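Local coordinates for protein alpha-galactosidase 1 (Saccharomyces cerevisiae, PDB 3LRK) that hydrolyses terminal, non-reducing alpha-D-galactose residues from alpha-galactosides, including galactose oligosaccharides, galactomannans and galactolipids, at residues Tyr66-Leu71 and Ser107-Met112; Phe280-Met285 and His460-Tyr465; Leu299-Tyr304 and Ala408-Asn413. The protein carries 1 engineered substitution. All coordinates share one frame; numbering follows the deposited sequence.

Contact 1 of 3, residues Tyr66-Leu71 and Ser107-Met112; sequences YKYIIL and SFLFGM
Four backbone hydrogen bonds join segments 66-71 and 107-112 along the parallel strands 68-70 and 109-115. Lys67 O accepts from Leu109 N at 2.8 Å, almost straight (172° at the hydrogen), although the donor stands above the carbonyl plane. Ile69 is gripped twice, its N giving to Leu109 O and its O accepting from Gly111 N, and Leu71 N closes the ladder on Gly111 O. The chains come nearest at Ile70 and Gly111, whose CA atoms lie 4.0 Å apart; a CB on Gly111 would collide with Ile70 CG1. The fully buried face carries Ile69 and Phe110, and Phe108 packs there too. Ile69 CG1, beside its own backbone N (chi1 -58°), meets Phe108 CD2 at 3.5 Å, and CD1 reaches CE2 of the same ring at 3.7 Å. Helix 46-58 (Ala53, Ser57) and Leu103 of helix 96-105 also touch this ring, and Lys62 makes a cation-pi contact with it. The buried Tyr66 O, which has no hydrogen-bond partner, faces the ring's edge in plane. An alanine here would remove the Phe108 ring and would probably leave Ile69 CG1 and CD1 without their aromatic neighbour and both helices less well packed. At its start the opposite face is partly open to solvent, Tyr68 and Leu109 lying alongside with Leu109 CB 3.6 Å from Tyr68 CD1; farther along, Ile70 and Gly111 are buried. Upstream, Ser107, at positive phi, ends helix 96-105 in a Schellman motif, and its OG makes a weak hydrogen bond to a glycan. Helix 96-105 lies between the two strands in sequence, so they form a beta-alpha-beta unit of the TIM barrel.

Contact 2 of 3, residues Phe280-Met285 and His460-Tyr465; sequences FSMWAM and HGIAFY
Helix 273-285 of the TIM barrel here meets strand 461-469 of the C-terminal antiparallel beta domain, so the contact belongs to the junction between the two domains. The axes of the two short segments come no closer than 10.0 Å and cross at 47°, and no hydrogen bond links them; side chains bridge the gap. Phe464, Ser281 and Ile462 bury the most surface. Ile462 and Phe464, two residues apart, project from the same face of the strand toward the helix. Phe464, with CG anti to its backbone N (chi1 -159°), extends its ring to the helix so that Ser281 CB sits over the centre of one face, 3.7 Å from the centroid and 11° off the normal, a well-centred CH-pi contact. Met285 takes the edge instead: its SD is 3.7 Å from Phe464 CE1, near the ring plane, which makes a Met-aromatic contact, and its CG follows along the same edge. Val312 of helix 310-316 and Val356 and Ala358 of strand 355-361 also touch this phenyl group. The hydroxyl of Ser281, though it also brushes Phe464 CD2, has its hydrogen bonds elsewhere, to Lys277 O and Trp397 NE1, which fixes its rotation and is consistent with CB being presented to the ring. Ile462 works with its tip. CG1 anti to the backbone N and an extended chi2 carry CD1 to Ser281 CB at 3.7 Å and, obliquely, to Met282 SD at the same distance. One carbonyl joins in as well: Ser281 O, which accepts the helical hydrogen bond from Met285 N at 3.0 Å, also lies 3.4 Å from Phe464 CZ.

Contact 3 of 3, residues Leu299-Tyr304 and Ala408-Asn413; sequences LKASSY and AILGRN. With NAG (2-acetamido-2-deoxy-beta-D-glucopyranose), chain F.
The start of helix 301-307, in the TIM-barrel part of the chain, packs against the end of helix 403-410 from the beta domain, where a Schellman motif with Arg412 at positive phi closes the helix. Leu410 buries the most surface and carries the contact. Its CB points toward the partner without a close approach of its own. With CG anti to the carbonyl carbon (chi1 -69°), CG stands 4.0 Å from Tyr304 CD2. The two methyls then part. CD1 reaches the backbone where the helix begins, 3.3 Å from Leu299 O and 3.7 Å from Ala301 CA, and also meets Tyr304 CB at 3.9 Å. CD2 lies over one face of the Tyr304 ring, 4.0 Å above its plane and offset toward the rim. The Leu410 and Tyr304 side chains thus run antiparallel, alongside one another. At the far end of the phenol Ile409 comes in roughly perpendicular, its CG2 3.3 Å from Tyr304 OH, a hydroxyl that is hydrogen-bonded to Leu59 O and so held in place. Away from Leu410, Lys300 at the N-cap position gives an NZ hydrogen bond to Ser303 OG and forms a salt bridge with Glu276. Two residues on from Lys300, Ser302 OG makes a 3.0 Å hydrogen bond with O6 of the N-acetylglucosamine, either oxygen being a possible donor.

Overall arrangement
Contact 1 lies within the barrel, whereas contacts 2 and 3 each join the barrel to the C-terminal domain. Along the chain contact 1 is complete before the others begin, and both segments of contact 3 fall between those of contact 2. The centres of contacts 1 and 2 are 25 Å apart, on opposite sides of the chain's centre, yet they meet where Tyr66 OH, hydrogen-bonded to Tyr307 O, packs 3.3 Å from Phe280 CE1. Contact 3 is centred 22 Å from either, its nearest atoms about 7 Å away from each. Contact 1 is the one near the substrate site: the side chain of Ile70 is about 5 Å from those of Asp72 and Lys147, which bind substrate.

Contact 1 of 3, residues Tyr66-Leu71 and Ser107-Met112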
loop_
_atom_site.group_PDB
_atom_site.type_symbol
_atom_site.label_atom_id
_atom_site.label_comp_id
_atom_site.label_asym_id
_atom_site.label_seq_id
_atom_site.Cartn_x
_atom_site.Cartn_y
_atom_site.Cartn_z
ATOM N N TYR A 66 -25.531 -8.474 29.983
ATOM C CA TYR A 66 -24.668 -9.550 29.452
ATOM C C TYR A 66 -25.493 -10.800 29.133
ATOM O O TYR A 66 -25.498 -11.784 29.890
ATOM C CB TYR A 66 -23.543 -9.905 30.426
ATOM C CG TYR A 66 -22.540 -8.805 30.724
ATOM C CD1 TYR A 66 -21.447 -8.563 29.875
ATOM C CD2 TYR A 66 -22.658 -8.023 31.875
ATOM C CE1 TYR A 66 -20.498 -7.552 30.177
ATOM C CE2 TYR A 66 -21.725 -7.015 32.175
ATOM C CZ TYR A 66 -20.654 -6.788 31.328
ATOM O OH TYR A 66 -19.740 -5.804 31.653
ATOM N N LYS A 67 -26.179 -10.758 27.998
ATOM C CA LYS A 67 -27.245 -11.724 27.711
ATOM C C LYS A 67 -26.964 -12.736 26.609
ATOM O O LYS A 67 -27.657 -13.749 26.515
ATOM C CB LYS A 67 -28.568 -10.990 27.450
ATOM C CG LYS A 67 -29.239 -10.557 28.759
ATOM C CD LYS A 67 -30.542 -9.820 28.537
ATOM C CE LYS A 67 -31.190 -9.492 29.866
ATOM N NZ LYS A 67 -32.564 -8.917 29.663
ATOM N N TYR A 68 -25.964 -12.454 25.777
ATOM C CA TYR A 68 -25.551 -13.401 24.741
ATOM C C TYR A 68 -24.531 -14.393 25.300
ATOM O O TYR A 68 -23.438 -14.001 25.722
ATOM C CB TYR A 68 -24.978 -12.669 23.515
ATOM C CG TYR A 68 -26.023 -12.004 22.657
ATOM C CD1 TYR A 68 -26.835 -12.754 21.809
ATOM C CD2 TYR A 68 -26.193 -10.621 22.680
ATOM C CE1 TYR A 68 -27.804 -12.140 21.009
ATOM C CE2 TYR A 68 -27.158 -9.997 21.888
ATOM C CZ TYR A 68 -27.953 -10.761 21.055
ATOM O OH TYR A 68 -28.902 -10.150 20.277
ATOM N N ILE A 69 -24.928 -15.661 25.347
ATOM C CA ILE A 69 -24.035 -16.775 25.681
ATOM C C ILE A 69 -23.524 -17.348 24.365
ATOM O O ILE A 69 -24.264 -18.045 23.634
ATOM C CB ILE A 69 -24.767 -17.878 26.515
ATOM C CG1 ILE A 69 -25.345 -17.287 27.815
ATOM C CG2 ILE A 69 -23.831 -19.072 26.796
ATOM C CD1 ILE A 69 -24.293 -16.617 28.746
ATOM N N ILE A 70 -22.273 -17.026 24.048
ATOM C CA ILE A 70 -21.728 -17.327 22.727
ATOM C C ILE A 70 -20.776 -18.517 22.760
ATOM O O ILE A 70 -19.667 -18.433 23.287
ATOM C CB ILE A 70 -21.013 -16.106 22.087
ATOM C CG1 ILE A 70 -21.911 -14.863 22.108
ATOM C CG2 ILE A 70 -20.571 -16.439 20.651
ATOM C CD1 ILE A 70 -21.123 -13.537 22.076
ATOM N N LEU A 71 -21.244 -19.620 22.189
ATOM C CA LEU A 71 -20.457 -20.828 22.008
ATOM C C LEU A 71 -19.556 -20.597 20.800
ATOM O O LEU A 71 -20.046 -20.265 19.714
ATOM C CB LEU A 71 -21.371 -22.027 21.759
ATOM C CG LEU A 71 -20.728 -23.379 21.396
ATOM C CD1 LEU A 71 -19.945 -23.968 22.561
ATOM C CD2 LEU A 71 -21.771 -24.349 20.895
ATOM N N SER A 107 -33.880 -16.507 30.173
ATOM C CA SER A 107 -33.839 -15.156 29.585
ATOM C C SER A 107 -32.473 -14.799 28.997
ATOM O O SER A 107 -32.074 -13.629 28.985
ATOM C CB SER A 107 -34.298 -14.089 30.594
ATOM O OG SER A 107 -35.633 -14.331 31.002
ATOM N N PHE A 108 -31.756 -15.818 28.531
ATOM C CA PHE A 108 -30.517 -15.619 27.785
ATOM C C PHE A 108 -30.781 -15.702 26.283
ATOM O O PHE A 108 -31.805 -16.234 25.847
ATOM C CB PHE A 108 -29.476 -16.682 28.157
ATOM C CG PHE A 108 -28.717 -16.394 29.428
ATOM C CD1 PHE A 108 -28.918 -17.183 30.564
ATOM C CD2 PHE A 108 -27.802 -15.353 29.488
ATOM C CE1 PHE A 108 -28.224 -16.933 31.745
ATOM C CE2 PHE A 108 -27.094 -15.091 30.660
ATOM C CZ PHE A 108 -27.306 -15.890 31.797
ATOM N N LEU A 109 -29.833 -15.189 25.501
ATOM C CA LEU A 109 -29.813 -15.403 24.066
ATOM C C LEU A 109 -28.606 -16.294 23.716
ATOM O O LEU A 109 -27.595 -16.265 24.415
ATOM C CB LEU A 109 -29.769 -14.059 23.323
ATOM C CG LEU A 109 -31.052 -13.215 23.463
ATOM C CD1 LEU A 109 -30.911 -11.860 22.723
ATOM C CD2 LEU A 109 -32.288 -14.003 22.947
ATOM N N PHE A 110 -28.733 -17.080 22.650
ATOM C CA PHE A 110 -27.749 -18.117 22.309
ATOM C C PHE A 110 -26.965 -17.728 21.049
ATOM O O PHE A 110 -27.557 -17.457 20.002
ATOM C CB PHE A 110 -28.473 -19.457 22.110
ATOM C CG PHE A 110 -27.560 -20.634 21.794
ATOM C CD1 PHE A 110 -26.287 -20.740 22.359
ATOM C CD2 PHE A 110 -28.005 -21.652 20.960
ATOM C CE1 PHE A 110 -25.460 -21.830 22.080
ATOM C CE2 PHE A 110 -27.182 -22.758 20.675
ATOM C CZ PHE A 110 -25.911 -22.837 21.243
ATOM N N GLY A 111 -25.642 -17.682 21.181
ATOM C CA GLY A 111 -24.749 -17.426 20.056
ATOM C C GLY A 111 -23.982 -18.676 19.655
ATOM O O GLY A 111 -23.626 -19.507 20.503
ATOM N N MET A 112 -23.751 -18.816 18.353
ATOM C CA MET A 112 -22.942 -19.909 17.804
ATOM C C MET A 112 -21.874 -19.360 16.858
ATOM O O MET A 112 -21.798 -18.153 16.636
ATOM C CB MET A 112 -23.820 -20.976 17.133
ATOM C CG MET A 112 -24.402 -21.966 18.152
ATOM S SD MET A 112 -25.132 -23.459 17.480
ATOM C CE MET A 112 -23.664 -24.390 17.064
#

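Contact 2 of 3, residues Phe280-Met285 and His460-Tyr465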
loop_
_atom_site.group_PDB
_atom_site.type_symbol
_atom_site.label_atom_id
_atom_site.label_comp_id
_atom_site.label_asym_id
_atom_site.label_seq_id
_atom_site.Cartn_x
_atom_site.Cartn_y
_atom_site.Cartn_z
ATOM N N PHE A 280 -11.660 -1.811 30.032
ATOM C CA PHE A 280 -13.124 -1.854 30.080
ATOM C C PHE A 280 -13.749 -0.500 29.720
ATOM O O PHE A 280 -14.694 -0.443 28.929
ATOM C CB PHE A 280 -13.603 -2.350 31.455
ATOM C CG PHE A 280 -15.084 -2.599 31.543
ATOM C CD1 PHE A 280 -15.666 -3.731 30.948
ATOM C CD2 PHE A 280 -15.906 -1.717 32.256
ATOM C CE1 PHE A 280 -17.038 -3.965 31.048
ATOM C CE2 PHE A 280 -17.278 -1.939 32.366
ATOM C CZ PHE A 280 -17.856 -3.056 31.763
ATOM N N SER A 281 -13.194 0.579 30.277
ATOM C CA SER A 281 -13.685 1.940 30.036
ATOM C C SER A 281 -13.537 2.367 28.579
ATOM O O SER A 281 -14.437 3.003 28.027
ATOM C CB SER A 281 -12.964 2.956 30.925
ATOM O OG SER A 281 -13.154 2.668 32.300
ATOM N N MET A 282 -12.402 2.030 27.962
ATOM C CA MET A 282 -12.170 2.431 26.567
ATOM C C MET A 282 -13.029 1.638 25.564
ATOM O O MET A 282 -13.585 2.224 24.634
ATOM C CB MET A 282 -10.678 2.428 26.210
ATOM C CG MET A 282 -9.865 3.563 26.894
ATOM S SD MET A 282 -10.625 5.207 26.813
ATOM C CE MET A 282 -10.657 5.416 25.027
ATOM N N TRP A 283 -13.165 0.329 25.783
ATOM C CA TRP A 283 -14.105 -0.509 25.009
ATOM C C TRP A 283 -15.545 0.010 25.146
ATOM O O TRP A 283 -16.281 0.094 24.154
ATOM C CB TRP A 283 -14.025 -1.983 25.441
ATOM C CG TRP A 283 -13.038 -2.896 24.680
ATOM C CD1 TRP A 283 -13.323 -4.124 24.141
ATOM C CD2 TRP A 283 -11.644 -2.653 24.399
ATOM N NE1 TRP A 283 -12.194 -4.666 23.548
ATOM C CE2 TRP A 283 -11.153 -3.782 23.693
ATOM C CE3 TRP A 283 -10.758 -1.594 24.676
ATOM C CZ2 TRP A 283 -9.820 -3.879 23.260
ATOM C CZ3 TRP A 283 -9.428 -1.691 24.238
ATOM C CH2 TRP A 283 -8.978 -2.825 23.531
ATOM N N ALA A 284 -15.956 0.376 26.362
ATOM C CA ALA A 284 -17.282 0.983 26.531
ATOM C C ALA A 284 -17.417 2.274 25.707
ATOM O O ALA A 284 -18.398 2.468 24.968
ATOM C CB ALA A 284 -17.580 1.246 28.008
ATOM N N MET A 285 -16.418 3.137 25.845
ATOM C CA MET A 285 -16.449 4.491 25.299
ATOM C C MET A 285 -16.465 4.559 23.768
ATOM O O MET A 285 -17.035 5.493 23.187
ATOM C CB MET A 285 -15.247 5.265 25.823
ATOM C CG MET A 285 -15.437 6.765 25.835
ATOM S SD MET A 285 -13.845 7.571 25.994
ATOM C CE MET A 285 -13.040 6.856 24.571
ATOM N N HIS A 460 -0.624 3.169 33.262
ATOM C CA HIS A 460 -1.529 2.277 32.511
ATOM C C HIS A 460 -2.977 2.374 32.998
ATOM O O HIS A 460 -3.724 1.397 32.961
ATOM C CB HIS A 460 -1.043 0.816 32.575
ATOM C CG HIS A 460 0.198 0.544 31.783
ATOM N ND1 HIS A 460 0.620 -0.733 31.482
ATOM C CD2 HIS A 460 1.102 1.381 31.218
ATOM C CE1 HIS A 460 1.734 -0.673 30.776
ATOM N NE2 HIS A 460 2.046 0.597 30.596
ATOM N N GLY A 461 -3.369 3.559 33.451
ATOM C CA GLY A 461 -4.695 3.772 34.015
ATOM C C GLY A 461 -5.465 4.897 33.360
ATOM O O GLY A 461 -5.039 5.459 32.337
ATOM N N ILE A 462 -6.585 5.258 33.980
ATOM C CA ILE A 462 -7.551 6.148 33.354
ATOM C C ILE A 462 -8.285 7.040 34.362
ATOM O O ILE A 462 -8.592 6.616 35.477
ATOM C CB ILE A 462 -8.568 5.325 32.458
ATOM C CG1 ILE A 462 -9.324 6.228 31.479
ATOM C CG2 ILE A 462 -9.508 4.432 33.302
ATOM C CD1 ILE A 462 -10.231 5.471 30.487
ATOM N N ALA A 463 -8.525 8.284 33.962
ATOM C CA ALA A 463 -9.564 9.101 34.575
ATOM C C ALA A 463 -10.746 9.119 33.614
ATOM O O ALA A 463 -10.651 9.617 32.485
ATOM C CB ALA A 463 -9.059 10.518 34.857
ATOM N N PHE A 464 -11.867 8.573 34.062
ATOM C CA PHE A 464 -13.028 8.388 33.193
ATOM C C PHE A 464 -14.220 9.178 33.748
ATOM O O PHE A 464 -14.764 8.827 34.797
ATOM C CB PHE A 464 -13.336 6.887 33.091
ATOM C CG PHE A 464 -14.141 6.495 31.879
ATOM C CD1 PHE A 464 -13.797 6.948 30.604
ATOM C CD2 PHE A 464 -15.228 5.636 32.012
ATOM C CE1 PHE A 464 -14.541 6.569 29.493
ATOM C CE2 PHE A 464 -15.977 5.248 30.899
ATOM C CZ PHE A 464 -15.624 5.714 29.642
ATOM N N TYR A 465 -14.608 10.241 33.043
ATOM C CA TYR A 465 -15.626 11.181 33.540
ATOM C C TYR A 465 -16.875 11.318 32.688
ATOM O O TYR A 465 -16.828 11.204 31.459
ATOM C CB TYR A 465 -15.052 12.594 33.673
ATOM C CG TYR A 465 -13.810 12.733 34.508
ATOM C CD1 TYR A 465 -12.661 13.297 33.963
ATOM C CD2 TYR A 465 -13.778 12.315 35.839
ATOM C CE1 TYR A 465 -11.506 13.451 34.715
ATOM C CE2 TYR A 465 -12.618 12.456 36.602
ATOM C CZ TYR A 465 -11.492 13.030 36.029
ATOM O OH TYR A 465 -10.340 13.183 36.757
#

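Contact 3 of 3, residues Leu299-Tyr304 and Ala408-Asn413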
loop_
_atom_site.group_PDB
_atom_site.type_symbol
_atom_site.label_atom_id
_atom_site.label_comp_id
_atom_site.label_asym_id
_atom_site.label_seq_id
_atom_site.Cartn_x
_atom_site.Cartn_y
_atom_site.Cartn_z
ATOM N N LEU A 299 -13.404 -16.205 38.397
ATOM C CA LEU A 299 -13.286 -14.774 38.210
ATOM C C LEU A 299 -12.955 -14.124 39.553
ATOM O O LEU A 299 -13.665 -14.351 40.544
ATOM C CB LEU A 299 -14.606 -14.221 37.658
ATOM C CG LEU A 299 -14.771 -12.714 37.430
ATOM C CD1 LEU A 299 -13.842 -12.220 36.323
ATOM C CD2 LEU A 299 -16.211 -12.391 37.093
ATOM N N LYS A 300 -11.886 -13.329 39.581
ATOM C CA LYS A 300 -11.483 -12.639 40.804
ATOM C C LYS A 300 -12.341 -11.407 41.086
ATOM O O LYS A 300 -12.999 -10.875 40.178
ATOM C CB LYS A 300 -9.983 -12.315 40.823
ATOM C CG LYS A 300 -9.499 -11.226 39.869
ATOM C CD LYS A 300 -7.973 -11.154 39.899
ATOM C CE LYS A 300 -7.438 -9.905 39.232
ATOM N NZ LYS A 300 -7.734 -9.900 37.755
ATOM N N ALA A 301 -12.312 -10.972 42.349
ATOM C CA ALA A 301 -13.147 -9.884 42.864
ATOM C C ALA A 301 -13.016 -8.558 42.111
ATOM O O ALA A 301 -14.029 -7.970 41.717
ATOM C CB ALA A 301 -12.877 -9.675 44.351
ATOM N N SER A 302 -11.785 -8.077 41.931
ATOM C CA SER A 302 -11.568 -6.786 41.269
ATOM C C SER A 302 -12.095 -6.793 39.837
ATOM O O SER A 302 -12.627 -5.785 39.356
ATOM C CB SER A 302 -10.097 -6.361 41.299
ATOM O OG SER A 302 -9.240 -7.288 40.639
ATOM N N SER A 303 -11.937 -7.929 39.160
ATOM C CA SER A 303 -12.394 -8.066 37.774
ATOM C C SER A 303 -13.916 -8.089 37.698
ATOM O O SER A 303 -14.513 -7.429 36.841
ATOM C CB SER A 303 -11.785 -9.308 37.130
ATOM O OG SER A 303 -10.373 -9.199 37.085
ATOM N N TYR A 304 -14.542 -8.834 38.608
ATOM C CA TYR A 304 -16.003 -8.852 38.731
ATOM C C TYR A 304 -16.606 -7.453 38.899
ATOM O O TYR A 304 -17.583 -7.129 38.241
ATOM C CB TYR A 304 -16.444 -9.786 39.872
ATOM C CG TYR A 304 -17.929 -9.782 40.172
ATOM C CD1 TYR A 304 -18.884 -10.085 39.182
ATOM C CD2 TYR A 304 -18.388 -9.516 41.463
ATOM C CE1 TYR A 304 -20.253 -10.084 39.483
ATOM C CE2 TYR A 304 -19.726 -9.515 41.761
ATOM C CZ TYR A 304 -20.659 -9.803 40.786
ATOM O OH TYR A 304 -21.999 -9.788 41.144
ATOM N N ALA A 408 -17.567 -11.617 48.516
ATOM C CA ALA A 408 -18.746 -12.225 49.136
ATOM C C ALA A 408 -19.726 -12.761 48.097
ATOM O O ALA A 408 -20.192 -13.899 48.212
ATOM C CB ALA A 408 -19.443 -11.229 50.060
ATOM N N ILE A 409 -20.036 -11.945 47.087
ATOM C CA ILE A 409 -20.967 -12.356 46.026
ATOM C C ILE A 409 -20.418 -13.563 45.257
ATOM O O ILE A 409 -21.134 -14.543 45.049
ATOM C CB ILE A 409 -21.310 -11.204 45.051
ATOM C CG1 ILE A 409 -22.132 -10.119 45.766
ATOM C CG2 ILE A 409 -22.090 -11.742 43.836
ATOM C CD1 ILE A 409 -22.085 -8.754 45.091
ATOM N N LEU A 410 -19.148 -13.491 44.856
ATOM C CA LEU A 410 -18.509 -14.588 44.119
ATOM C C LEU A 410 -18.433 -15.894 44.909
ATOM O O LEU A 410 -18.500 -16.976 44.324
ATOM C CB LEU A 410 -17.108 -14.195 43.650
ATOM C CG LEU A 410 -17.025 -13.130 42.555
ATOM C CD1 LEU A 410 -15.628 -12.545 42.535
ATOM C CD2 LEU A 410 -17.434 -13.675 41.184
ATOM N N GLY A 411 -18.282 -15.781 46.229
ATOM C CA GLY A 411 -18.215 -16.949 47.118
ATOM C C GLY A 411 -19.576 -17.480 47.538
ATOM O O GLY A 411 -19.665 -18.380 48.385
ATOM N N ARG A 412 -20.628 -16.917 46.937
ATOM C CA ARG A 412 -22.031 -17.283 47.190
ATOM C C ARG A 412 -22.473 -17.065 48.644
ATOM O O ARG A 412 -23.336 -17.776 49.159
ATOM C CB ARG A 412 -22.332 -18.719 46.728
ATOM C CG ARG A 412 -21.906 -19.027 45.300
ATOM C CD ARG A 412 -21.881 -20.524 45.053
ATOM N NE ARG A 412 -20.712 -20.921 44.268
ATOM C CZ ARG A 412 -20.673 -20.979 42.940
ATOM N NH1 ARG A 412 -21.745 -20.669 42.218
ATOM N NH2 ARG A 412 -19.555 -21.351 42.331
ATOM N N ASN A 413 -21.881 -16.069 49.296
ATOM C CA ASN A 413 -22.274 -15.693 50.647
ATOM C C ASN A 413 -23.203 -14.476 50.658
ATOM O O ASN A 413 -23.958 -14.269 51.615
ATOM C CB ASN A 413 -21.034 -15.476 51.524
ATOM C CG ASN A 413 -20.324 -16.789 51.865
ATOM O OD1 ASN A 413 -20.921 -17.706 52.442
ATOM N ND2 ASN A 413 -19.044 -16.880 51.511
HETATM C C1 NAG F . -8.987 -4.928 44.773
HETATM C C2 NAG F . -8.219 -3.655 45.159
HETATM C C3 NAG F . -7.181 -3.256 44.107
HETATM C C4 NAG F . -6.342 -4.438 43.627
HETATM C C5 NAG F . -7.215 -5.655 43.330
HETATM C C6 NAG F . -6.356 -6.871 42.993
HETATM C C7 NAG F . -9.357 -2.134 46.670
HETATM C C8 NAG F . -10.785 -2.201 47.149
HETATM N N2 NAG F . -9.123 -2.547 45.423
HETATM O O3 NAG F . -6.298 -2.298 44.650
HETATM O O4 NAG F . -5.607 -4.061 42.481
HETATM O O5 NAG F . -8.045 -5.942 44.446
HETATM O O6 NAG F . -7.178 -7.962 42.650
HETATM O O7 NAG F . -8.467 -1.722 47.420
#